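PDB 4B4Y: neuroglobin from Symsagittifera roscoffensis, which binds haem and, at its iron, molecular oxygen, as a globin of the neuroglobin family that is probably concerned with oxygen handling in nervous tissue. Local coordinates for residues Phe31-Leu36 and Ser70-Ile75; Gln37-Glu42 and Gly114-Cys119; Cys119-Val124 and Glu136-Trp141. All blocks are in the same frame, centred on the assembly; numbering follows the deposited sequence.

Contact 1 (Phe31-Leu36 and Ser70-Ile75); sequences FVEDVL and SHAKSI. With HEM (protoporphyrin IX containing Fe), chain B; OXY (oxygen molecule), chain C.
Val32 and Leu36 both hold a branch anti to their own backbone N: CG1 of Val32, at chi1 -179°, goes from helix 28-42 toward Ala72 and Ile75 on helix 66-83, and CG of Leu36 is set so that its CD2 branch comes to Ala72 and His71. In the globin fold the two helices correspond to B and E, and the short segments run at 110° to each other with their axes 9.1 Å apart. Ala72, with only a methyl to place, lies at the nearest approach of the backbones: its CB meets CG of Glu33 at 3.7 Å and touches CD2 of Leu36. Val32 CG1, for its part, lies 3.3 Å from the carbonyl O of Ala72 and packs against CG1 of Ile75, the two side chains passing obliquely.

His71, on the same helix, faces the haem and matches the distal histidine of the globins. Its imidazole edge receives Leu36 CD2, 4.0 Å from CD2 of the ring, with the side chains at about a right angle, while Phe50 and Trp52 add further aromatic contacts. From this packed position NE2 gives a weak hydrogen bond to O2 of the oxygen molecule, 3.0 Å long and bent to 143° at the hydrogen. That O2 atom is also the one bound to the haem iron, so the histidine would probably help to stabilise and orient the ligand. Ile75, one helical turn further on, lines the same pocket, its CG2 3.3 Å from the meso carbon CHB of the haem.

Contact 2 (Gln37-Glu42 and Gly114-Cys119); sequences QQFMEE and GKLGGC. With HEM (protoporphyrin IX containing Fe), chain B.
Aromatic packing comes first where Phe39 meets Leu116, the point at which helices 28-42 and 111-127, B and G of the globin fold, come together beside the haem. CD1 of Leu116 makes a CH-pi contact over one face of the Phe39 ring, 4.1 Å from its centroid and 19° off the normal, and CB of the same leucine lies over that face near CE1. The other branch of Leu116, CD2, reaches the porphyrin at CHC, 3.7 Å away, while Phe39 CZ approaches the haem methyl CMC.

Sulphur packing forms the second group. Cys119 SG, anti to its own carbonyl carbon at chi1 -60°, points into the other helix and sits 3.6 Å from CA of Phe39, near the plane of the phenyl ring. Glu42 OE1 lies 3.7 Å from the same sulphur.

The polar group runs along the helix surface. Gln38 NE2 donates a 2.8 Å hydrogen bond to Glu42 OE2, meeting it from above the carboxylate plane, and OE1 of Gln38 rests 3.6 Å from Cys119 CB. The chemistry therefore grades from an apolar haem wall to a polar outer margin, where one amide is steadied by a carboxylate a turn away.

Contact 3 (Cys119-Val124 and Glu136-Trp141); sequences CILTQV and EKKEAW
Val124 lays its CG2 methyl over one face of the Trp141 indole, in a CH-pi contact 3.8 Å from the centroid of the six-membered ring and only 9° off its normal. The methyl lies nearest CH2, while the second branch, CG1, anti to the backbone N at chi1 172°, reaches NE1 and CE2 at 3.9 Å. Both methyls of the valine are thus used on the one indole. Ile120, a turn earlier, brings CG2 to 4.3 Å from CZ3.

The segments belong to helices 111-127 and 135-153, the G and H helices of the globin fold, which pack here at 142° with axes 11.1 Å apart. That wide spacing is bridged by large side chains. Leu121 fills the part nearer the backbone, its CD2 lying 3.9 Å from Trp141 CB and equally close to the carbonyl O of Lys138.

On its polar side the indole is held by Asp20, whose carboxylate accepts a hydrogen bond from NE1, and Trp133 meets its ring. An alanine in place of Trp141 would probably leave the Val124 methyls without their aromatic face and OD2 of Asp20 without the indole N-H, opening a gap between the two helices. The aliphatic chain of Lys138 borders the contact, with CG 4.2 Å from Leu121 CD2.

Overall arrangement
Helix 28-42 serves contacts 1 and 2, and helix 111-127 serves contacts 2 and 3, so two helices join all three into one globin core. Contact 1 is buried and lies by the distal side of the haem, where small and branched side chains meet and a histidine adds polarity at the bound oxygen. Contact 2 also touches the haem but is only partly buried, passing from aromatic packing to charged and amide groups. Contact 3 is buried yet lies farther from the haem and relies on an indole to span more widely spaced helices. Val35 CG1 packs on Leu116 CD1 between contacts 1 and 2, and Phe31 CE1 on Val124 CG2 between contacts 1 and 3.

Contact 1 (Phe31-Leu36 and Ser70-Ile75)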
loop_
_atom_site.group_PDB
_atom_site.type_symbol
_atom_site.label_atom_id
_atom_site.label_comp_id
_atom_site.label_asym_id
_atom_site.label_seq_id
_atom_site.Cartn_x
_atom_site.Cartn_y
_atom_site.Cartn_z
ATOM N N PHE A 31 15.829 13.485 6.412
ATOM C CA PHE A 31 16.577 13.311 5.169
ATOM C C PHE A 31 15.729 12.458 4.190
ATOM O O PHE A 31 15.558 12.851 3.022
ATOM C CB PHE A 31 17.977 12.713 5.420
ATOM C CG PHE A 31 18.536 11.901 4.265
ATOM C CD1 PHE A 31 19.124 12.508 3.113
ATOM C CD2 PHE A 31 18.513 10.539 4.320
ATOM C CE1 PHE A 31 19.638 11.723 2.045
ATOM C CE2 PHE A 31 19.001 9.779 3.280
ATOM C CZ PHE A 31 19.565 10.371 2.145
ATOM N N VAL A 32 15.192 11.336 4.653
ATOM C CA VAL A 32 14.472 10.467 3.793
ATOM C C VAL A 32 13.122 11.154 3.345
ATOM O O VAL A 32 12.720 10.967 2.243
ATOM C CB VAL A 32 14.182 9.055 4.458
ATOM C CG1 VAL A 32 13.389 8.091 3.454
ATOM C CG2 VAL A 32 15.463 8.342 4.805
ATOM N N GLU A 33 12.436 11.914 4.191
ATOM C CA GLU A 33 11.211 12.629 3.833
ATOM C C GLU A 33 11.518 13.786 2.794
ATOM O O GLU A 33 10.776 13.964 1.817
ATOM C CB GLU A 33 10.579 13.219 5.102
ATOM C CG GLU A 33 9.840 12.114 5.968
ATOM C CD GLU A 33 9.071 12.671 7.162
ATOM O OE1 GLU A 33 8.941 13.925 7.315
ATOM O OE2 GLU A 33 8.661 11.836 8.012
ATOM N N ASP A 34 12.696 14.422 2.933
ATOM C CA ASP A 34 13.182 15.394 1.939
ATOM C C ASP A 34 13.294 14.709 0.576
ATOM O O ASP A 34 12.863 15.256 -0.379
ATOM C CB ASP A 34 14.600 15.959 2.328
ATOM C CG ASP A 34 14.533 16.995 3.443
ATOM O OD1 ASP A 34 13.412 17.469 3.780
ATOM O OD2 ASP A 34 15.608 17.271 4.069
ATOM N N VAL A 35 13.838 13.501 0.534
ATOM C CA VAL A 35 13.990 12.774 -0.685
ATOM C C VAL A 35 12.638 12.453 -1.343
ATOM O O VAL A 35 12.470 12.637 -2.565
ATOM C CB VAL A 35 14.743 11.433 -0.475
ATOM C CG1 VAL A 35 14.675 10.542 -1.748
ATOM C CG2 VAL A 35 16.201 11.703 -0.039
ATOM N N LEU A 36 11.710 11.897 -0.556
ATOM C CA LEU A 36 10.435 11.457 -1.114
ATOM C C LEU A 36 9.611 12.722 -1.578
ATOM O O LEU A 36 8.890 12.668 -2.584
ATOM C CB LEU A 36 9.655 10.678 0.015
ATOM C CG LEU A 36 8.282 10.052 -0.362
ATOM C CD1 LEU A 36 8.461 9.124 -1.511
ATOM C CD2 LEU A 36 7.615 9.278 0.908
ATOM N N SER A 70 5.058 7.211 7.161
ATOM C CA SER A 70 5.224 5.780 7.297
ATOM C C SER A 70 5.864 5.197 6.014
ATOM O O SER A 70 6.821 4.373 6.063
ATOM C CB SER A 70 3.828 5.195 7.635
ATOM O OG SER A 70 3.800 3.812 7.259
ATOM N N HIS A 71 5.422 5.622 4.837
ATOM C CA HIS A 71 6.166 5.107 3.626
ATOM C C HIS A 71 7.680 5.543 3.625
ATOM O O HIS A 71 8.563 4.818 3.273
ATOM C CB HIS A 71 5.463 5.555 2.323
ATOM C CG HIS A 71 6.066 4.945 1.099
ATOM N ND1 HIS A 71 5.756 3.666 0.682
ATOM C CD2 HIS A 71 6.984 5.424 0.215
ATOM C CE1 HIS A 71 6.488 3.364 -0.382
ATOM N NE2 HIS A 71 7.241 4.410 -0.686
ATOM N N ALA A 72 7.954 6.765 4.024
ATOM C CA ALA A 72 9.349 7.241 4.068
ATOM C C ALA A 72 10.146 6.400 5.099
ATOM O O ALA A 72 11.288 6.000 4.821
ATOM C CB ALA A 72 9.364 8.787 4.433
ATOM N N LYS A 73 9.560 6.135 6.279
ATOM C CA LYS A 73 10.253 5.317 7.326
ATOM C C LYS A 73 10.587 3.926 6.722
ATOM O O LYS A 73 11.717 3.442 6.941
ATOM C CB LYS A 73 9.415 5.093 8.611
ATOM C CG LYS A 73 9.248 6.254 9.610
ATOM C CD LYS A 73 10.508 6.557 10.462
ATOM C CE LYS A 73 10.747 5.606 11.708
ATOM N NZ LYS A 73 12.265 5.427 11.984
ATOM N N SER A 74 9.644 3.327 5.937
ATOM C CA SER A 74 9.867 1.995 5.361
ATOM C C SER A 74 10.902 2.015 4.358
ATOM O O SER A 74 11.776 1.148 4.397
ATOM C CB SER A 74 8.585 1.344 4.733
ATOM O OG SER A 74 7.552 1.321 5.708
ATOM N N ILE A 75 10.872 2.931 3.374
ATOM C CA ILE A 75 11.994 2.865 2.412
ATOM C C ILE A 75 13.314 3.240 3.094
ATOM O O ILE A 75 14.379 2.727 2.731
ATOM C CB ILE A 75 11.789 3.717 1.157
ATOM C CG1 ILE A 75 11.800 5.188 1.462
ATOM C CG2 ILE A 75 10.425 3.406 0.432
ATOM C CD1 ILE A 75 11.299 5.997 0.199
HETATM C CHA HEM B . 6.756 0.089 -1.921
HETATM C CHB HEM B . 11.457 0.711 -1.127
HETATM C CHC HEM B . 11.873 2.564 -5.638
HETATM C CHD HEM B . 7.093 2.932 -5.904
HETATM C C1A HEM B . 7.989 0.077 -1.315
HETATM C C2A HEM B . 8.323 -0.563 -0.085
HETATM C C3A HEM B . 9.602 -0.385 0.139
HETATM C C4A HEM B . 10.139 0.311 -0.966
HETATM C CMA HEM B . 10.460 -0.904 1.345
HETATM C CAA HEM B . 7.286 -1.330 0.803
HETATM C CBA HEM B . 6.812 -0.384 1.884
HETATM C CGA HEM B . 5.611 -0.925 2.632
HETATM O O1A HEM B . 5.523 -2.092 2.994
HETATM O O2A HEM B . 4.668 -0.143 2.877
HETATM C C1B HEM B . 12.024 1.239 -2.307
HETATM C C2B HEM B . 13.439 1.432 -2.586
HETATM C C3B HEM B . 13.563 1.901 -3.816
HETATM C C4B HEM B . 12.226 2.079 -4.356
HETATM C CMB HEM B . 14.554 1.066 -1.569
HETATM C CAB HEM B . 14.868 2.302 -4.534
HETATM C CBB HEM B . 15.731 1.356 -4.917
HETATM C C1C HEM B . 10.606 2.907 -6.057
HETATM C C2C HEM B . 10.249 3.808 -7.170
HETATM C C3C HEM B . 8.942 3.973 -7.180
HETATM C C4C HEM B . 8.426 3.156 -6.121
HETATM C CMC HEM B . 11.251 4.525 -8.112
HETATM C CAC HEM B . 8.108 4.826 -8.213
HETATM C CBC HEM B . 6.996 5.421 -7.768
HETATM C C1D HEM B . 6.543 2.044 -4.997
HETATM C C2D HEM B . 5.156 1.552 -4.960
HETATM C C3D HEM B . 5.145 0.714 -3.743
HETATM C C4D HEM B . 6.437 0.768 -3.097
HETATM C CMD HEM B . 3.950 1.861 -5.854
HETATM C CAD HEM B . 3.944 0.030 -3.093
HETATM C CBD HEM B . 4.299 1.486 -2.618
HETATM C CGD HEM B . 3.297 1.701 -1.650
HETATM O O1D HEM B . 3.180 2.889 -1.286
HETATM O O2D HEM B . 2.673 0.615 -1.396
HETATM N NA HEM B . 9.122 0.580 -1.822
HETATM N NB HEM B . 11.351 1.629 -3.400
HETATM N NC HEM B . 9.471 2.554 -5.438
HETATM N ND HEM B . 7.237 1.478 -3.933
HETATM FE FE HEM B . 9.252 1.517 -3.644
HETATM O O1 OXY C . 9.601 4.459 -2.923
HETATM O O2 OXY C . 9.097 3.251 -2.752
#

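Contact 2 (Gln37-Glu42 and Gly114-Cys119)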
loop_
_atom_site.group_PDB
_atom_site.type_symbol
_atom_site.label_atom_id
_atom_site.label_comp_id
_atom_site.label_asym_id
_atom_site.label_seq_id
_atom_site.Cartn_x
_atom_site.Cartn_y
_atom_site.Cartn_z
ATOM N N GLN A 37 9.698 13.812 -0.811
ATOM C CA GLN A 37 8.998 15.022 -1.150
ATOM C C GLN A 37 9.552 15.606 -2.497
ATOM O O GLN A 37 8.777 15.956 -3.405
ATOM C CB GLN A 37 9.163 16.080 -0.040
ATOM C CG GLN A 37 8.398 17.356 -0.438
ATOM C CD GLN A 37 8.668 18.551 0.509
ATOM O OE1 GLN A 37 8.860 18.371 1.747
ATOM N NE2 GLN A 37 8.659 19.796 -0.072
ATOM N N GLN A 38 10.867 15.636 -2.659
ATOM C CA GLN A 38 11.427 16.183 -3.913
ATOM C C GLN A 38 11.034 15.219 -5.037
ATOM O O GLN A 38 10.717 15.665 -6.154
ATOM C CB GLN A 38 12.954 16.236 -3.811
ATOM C CG GLN A 38 13.644 16.913 -5.077
ATOM C CD GLN A 38 15.187 16.636 -5.165
ATOM O OE1 GLN A 38 15.791 16.037 -4.222
ATOM N NE2 GLN A 38 15.822 17.056 -6.306
ATOM N N PHE A 39 11.130 13.895 -4.784
ATOM C CA PHE A 39 10.794 12.895 -5.824
ATOM C C PHE A 39 9.353 13.115 -6.351
ATOM O O PHE A 39 9.104 13.043 -7.573
ATOM C CB PHE A 39 10.881 11.509 -5.225
ATOM C CG PHE A 39 10.597 10.371 -6.180
ATOM C CD1 PHE A 39 11.245 10.249 -7.365
ATOM C CD2 PHE A 39 9.687 9.380 -5.823
ATOM C CE1 PHE A 39 10.986 9.137 -8.232
ATOM C CE2 PHE A 39 9.443 8.284 -6.625
ATOM C CZ PHE A 39 10.056 8.148 -7.828
ATOM N N MET A 40 8.427 13.362 -5.429
ATOM C CA MET A 40 7.026 13.572 -5.770
ATOM C C MET A 40 6.798 14.963 -6.444
ATOM O O MET A 40 5.968 15.053 -7.303
ATOM C CB MET A 40 6.125 13.395 -4.503
ATOM C CG MET A 40 6.143 11.888 -3.968
ATOM S SD MET A 40 5.081 11.761 -2.480
ATOM C CE MET A 40 3.420 11.732 -3.292
ATOM N N GLU A 41 7.538 16.000 -6.041
ATOM C CA GLU A 41 7.514 17.291 -6.749
ATOM C C GLU A 41 7.954 17.216 -8.187
ATOM O O GLU A 41 7.288 17.784 -9.112
ATOM C CB GLU A 41 8.330 18.334 -5.973
ATOM C CG GLU A 41 7.650 18.672 -4.654
ATOM C CD GLU A 41 8.465 19.577 -3.799
ATOM O OE1 GLU A 41 9.708 19.584 -4.022
ATOM O OE2 GLU A 41 7.869 20.224 -2.862
ATOM N N GLU A 42 9.009 16.468 -8.441
ATOM C CA GLU A 42 9.600 16.432 -9.782
ATOM C C GLU A 42 8.964 15.402 -10.660
ATOM O O GLU A 42 9.043 15.501 -11.955
ATOM C CB GLU A 42 11.141 16.244 -9.702
ATOM C CG GLU A 42 11.897 17.324 -8.819
ATOM C CD GLU A 42 13.431 17.093 -8.710
ATOM O OE1 GLU A 42 13.962 15.986 -9.071
ATOM O OE2 GLU A 42 14.156 18.063 -8.358
ATOM N N GLY A 114 16.029 5.732 -11.733
ATOM C CA GLY A 114 17.048 6.787 -12.002
ATOM C C GLY A 114 16.696 8.123 -11.420
ATOM O O GLY A 114 17.509 8.795 -10.796
ATOM N N LYS A 115 15.451 8.517 -11.542
ATOM C CA LYS A 115 15.012 9.789 -10.956
ATOM C C LYS A 115 15.132 9.849 -9.435
ATOM O O LYS A 115 15.564 10.883 -8.855
ATOM C CB LYS A 115 13.545 10.058 -11.400
ATOM C CG LYS A 115 13.397 10.324 -12.935
ATOM C CD LYS A 115 14.457 11.324 -13.545
ATOM C CE LYS A 115 14.189 11.557 -15.055
ATOM N NZ LYS A 115 14.129 10.284 -15.874
ATOM N N LEU A 116 14.648 8.786 -8.773
ATOM C CA LEU A 116 14.692 8.682 -7.337
ATOM C C LEU A 116 16.191 8.663 -6.964
ATOM O O LEU A 116 16.590 9.301 -6.023
ATOM C CB LEU A 116 14.015 7.393 -6.829
ATOM C CG LEU A 116 14.060 7.191 -5.279
ATOM C CD1 LEU A 116 13.351 8.265 -4.428
ATOM C CD2 LEU A 116 13.498 5.817 -4.840
ATOM N N GLY A 117 17.052 7.969 -7.700
ATOM C CA GLY A 117 18.470 8.030 -7.264
ATOM C C GLY A 117 19.010 9.431 -7.390
ATOM O O GLY A 117 19.802 9.890 -6.561
ATOM N N GLY A 118 18.543 10.201 -8.391
ATOM C CA GLY A 118 19.021 11.626 -8.423
ATOM C C GLY A 118 18.602 12.402 -7.220
ATOM O O GLY A 118 19.345 13.280 -6.727
ATOM N N CYS A 119 17.390 12.122 -6.726
ATOM C CA CYS A 119 16.925 12.837 -5.528
ATOM C C CYS A 119 17.699 12.471 -4.256
ATOM O O CYS A 119 17.913 13.338 -3.367
ATOM C CB CYS A 119 15.424 12.623 -5.265
ATOM S SG CYS A 119 14.290 13.204 -6.643
HETATM C CHA HEM B . 6.756 0.089 -1.921
HETATM C CHB HEM B . 11.457 0.711 -1.127
HETATM C CHC HEM B . 11.873 2.564 -5.638
HETATM C CHD HEM B . 7.093 2.932 -5.904
HETATM C C1A HEM B . 7.989 0.077 -1.315
HETATM C C2A HEM B . 8.323 -0.563 -0.085
HETATM C C3A HEM B . 9.602 -0.385 0.139
HETATM C C4A HEM B . 10.139 0.311 -0.966
HETATM C CMA HEM B . 10.460 -0.904 1.345
HETATM C CAA HEM B . 7.286 -1.330 0.803
HETATM C CBA HEM B . 6.812 -0.384 1.884
HETATM C CGA HEM B . 5.611 -0.925 2.632
HETATM O O1A HEM B . 5.523 -2.092 2.994
HETATM O O2A HEM B . 4.668 -0.143 2.877
HETATM C C1B HEM B . 12.024 1.239 -2.307
HETATM C C2B HEM B . 13.439 1.432 -2.586
HETATM C C3B HEM B . 13.563 1.901 -3.816
HETATM C C4B HEM B . 12.226 2.079 -4.356
HETATM C CMB HEM B . 14.554 1.066 -1.569
HETATM C CAB HEM B . 14.868 2.302 -4.534
HETATM C CBB HEM B . 15.731 1.356 -4.917
HETATM C C1C HEM B . 10.606 2.907 -6.057
HETATM C C2C HEM B . 10.249 3.808 -7.170
HETATM C C3C HEM B . 8.942 3.973 -7.180
HETATM C C4C HEM B . 8.426 3.156 -6.121
HETATM C CMC HEM B . 11.251 4.525 -8.112
HETATM C CAC HEM B . 8.108 4.826 -8.213
HETATM C CBC HEM B . 6.996 5.421 -7.768
HETATM C C1D HEM B . 6.543 2.044 -4.997
HETATM C C2D HEM B . 5.156 1.552 -4.960
HETATM C C3D HEM B . 5.145 0.714 -3.743
HETATM C C4D HEM B . 6.437 0.768 -3.097
HETATM C CMD HEM B . 3.950 1.861 -5.854
HETATM C CAD HEM B . 3.944 0.030 -3.093
HETATM C CBD HEM B . 4.299 1.486 -2.618
HETATM C CGD HEM B . 3.297 1.701 -1.650
HETATM O O1D HEM B . 3.180 2.889 -1.286
HETATM O O2D HEM B . 2.673 0.615 -1.396
HETATM N NA HEM B . 9.122 0.580 -1.822
HETATM N NB HEM B . 11.351 1.629 -3.400
HETATM N NC HEM B . 9.471 2.554 -5.438
HETATM N ND HEM B . 7.237 1.478 -3.933
HETATM FE FE HEM B . 9.252 1.517 -3.644
#

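Contact 3 (Cys119-Val124 and Glu136-Trp141)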
loop_
_atom_site.group_PDB
_atom_site.type_symbol
_atom_site.label_atom_id
_atom_site.label_comp_id
_atom_site.label_asym_id
_atom_site.label_seq_id
_atom_site.Cartn_x
_atom_site.Cartn_y
_atom_site.Cartn_z
ATOM N N CYS A 119 17.390 12.122 -6.726
ATOM C CA CYS A 119 16.925 12.837 -5.528
ATOM C C CYS A 119 17.699 12.471 -4.256
ATOM O O CYS A 119 17.913 13.338 -3.367
ATOM C CB CYS A 119 15.424 12.623 -5.265
ATOM S SG CYS A 119 14.290 13.204 -6.643
ATOM N N ILE A 120 18.029 11.165 -4.106
ATOM C CA ILE A 120 18.850 10.743 -2.924
ATOM C C ILE A 120 20.166 11.509 -3.009
ATOM O O ILE A 120 20.549 12.169 -2.070
ATOM C CB ILE A 120 19.055 9.205 -2.955
ATOM C CG1 ILE A 120 17.688 8.538 -2.583
ATOM C CG2 ILE A 120 20.125 8.837 -1.942
ATOM C CD1 ILE A 120 17.594 7.077 -3.036
ATOM N N LEU A 121 20.877 11.411 -4.151
ATOM C CA LEU A 121 22.168 12.141 -4.319
ATOM C C LEU A 121 22.085 13.642 -4.046
ATOM O O LEU A 121 22.986 14.200 -3.433
ATOM C CB LEU A 121 22.849 11.783 -5.688
ATOM C CG LEU A 121 23.699 10.538 -5.299
ATOM C CD1 LEU A 121 22.952 9.102 -5.316
ATOM C CD2 LEU A 121 24.984 10.524 -5.991
ATOM N N THR A 122 20.977 14.296 -4.438
ATOM C CA THR A 122 20.804 15.712 -4.163
ATOM C C THR A 122 20.681 16.010 -2.674
ATOM O O THR A 122 21.222 17.048 -2.184
ATOM C CB THR A 122 19.480 16.320 -4.879
ATOM O OG1 THR A 122 19.729 16.442 -6.276
ATOM C CG2 THR A 122 19.133 17.713 -4.299
ATOM N N GLN A 123 19.828 15.227 -1.972
ATOM C CA GLN A 123 19.679 15.433 -0.488
ATOM C C GLN A 123 20.935 15.006 0.227
ATOM O O GLN A 123 21.274 15.655 1.166
ATOM C CB GLN A 123 18.450 14.707 0.091
ATOM C CG GLN A 123 17.171 15.135 -0.662
ATOM C CD GLN A 123 16.904 16.625 -0.574
ATOM O OE1 GLN A 123 16.310 17.196 -1.487
ATOM N NE2 GLN A 123 17.270 17.236 0.518
ATOM N N VAL A 124 21.679 13.993 -0.259
ATOM C CA VAL A 124 23.004 13.680 0.349
ATOM C C VAL A 124 23.948 14.865 0.223
ATOM O O VAL A 124 24.456 15.386 1.246
ATOM C CB VAL A 124 23.653 12.379 -0.204
ATOM C CG1 VAL A 124 25.114 12.252 0.356
ATOM C CG2 VAL A 124 22.822 11.160 0.172
ATOM N N GLU A 136 34.652 10.812 -5.825
ATOM C CA GLU A 136 34.699 9.417 -5.338
ATOM C C GLU A 136 33.498 9.110 -4.476
ATOM O O GLU A 136 32.987 8.039 -4.570
ATOM C CB GLU A 136 35.984 9.128 -4.469
ATOM C CG GLU A 136 37.276 9.110 -5.292
ATOM C CD GLU A 136 37.958 10.532 -5.529
ATOM O OE1 GLU A 136 37.508 11.620 -5.015
ATOM O OE2 GLU A 136 38.976 10.524 -6.282
ATOM N N LYS A 137 33.080 10.035 -3.625
ATOM C CA LYS A 137 31.836 9.788 -2.874
ATOM C C LYS A 137 30.647 9.685 -3.837
ATOM O O LYS A 137 29.798 8.755 -3.716
ATOM C CB LYS A 137 31.538 10.877 -1.842
ATOM C CG LYS A 137 32.322 10.750 -0.533
ATOM C CD LYS A 137 31.942 11.847 0.444
ATOM C CE LYS A 137 32.878 11.904 1.708
ATOM N NZ LYS A 137 32.333 10.709 2.356
ATOM N N LYS A 138 30.630 10.581 -4.833
ATOM C CA LYS A 138 29.503 10.570 -5.784
ATOM C C LYS A 138 29.391 9.191 -6.399
ATOM O O LYS A 138 28.303 8.601 -6.397
ATOM C CB LYS A 138 29.604 11.667 -6.877
ATOM C CG LYS A 138 28.553 11.454 -7.961
ATOM C CD LYS A 138 28.533 12.557 -9.052
ATOM C CE LYS A 138 29.895 12.707 -9.738
ATOM N NZ LYS A 138 29.802 13.070 -11.141
ATOM N N GLU A 139 30.517 8.637 -6.865
ATOM C CA GLU A 139 30.517 7.307 -7.499
ATOM C C GLU A 139 30.190 6.218 -6.473
ATOM O O GLU A 139 29.515 5.238 -6.822
ATOM C CB GLU A 139 31.936 6.928 -8.054
ATOM C CG GLU A 139 32.357 7.378 -9.395
ATOM C CD GLU A 139 33.698 6.699 -9.823
ATOM O OE1 GLU A 139 33.821 5.415 -9.788
ATOM O OE2 GLU A 139 34.620 7.476 -10.197
ATOM N N ALA A 140 30.665 6.342 -5.232
ATOM C CA ALA A 140 30.301 5.320 -4.210
ATOM C C ALA A 140 28.743 5.292 -3.988
ATOM O O ALA A 140 28.094 4.208 -3.995
ATOM C CB ALA A 140 31.033 5.596 -2.841
ATOM N N TRP A 141 28.149 6.473 -3.816
ATOM C CA TRP A 141 26.649 6.542 -3.660
ATOM C C TRP A 141 25.902 6.041 -4.864
ATOM O O TRP A 141 24.959 5.277 -4.740
ATOM C CB TRP A 141 26.261 7.952 -3.358
ATOM C CG TRP A 141 26.413 8.253 -1.960
ATOM C CD1 TRP A 141 27.518 8.799 -1.333
ATOM C CD2 TRP A 141 25.416 8.047 -0.948
ATOM N NE1 TRP A 141 27.225 9.007 0.010
ATOM C CE2 TRP A 141 25.975 8.474 0.274
ATOM C CE3 TRP A 141 24.151 7.399 -0.940
ATOM C CZ2 TRP A 141 25.296 8.366 1.470
ATOM C CZ3 TRP A 141 23.429 7.330 0.292
ATOM C CH2 TRP A 141 24.030 7.809 1.481
#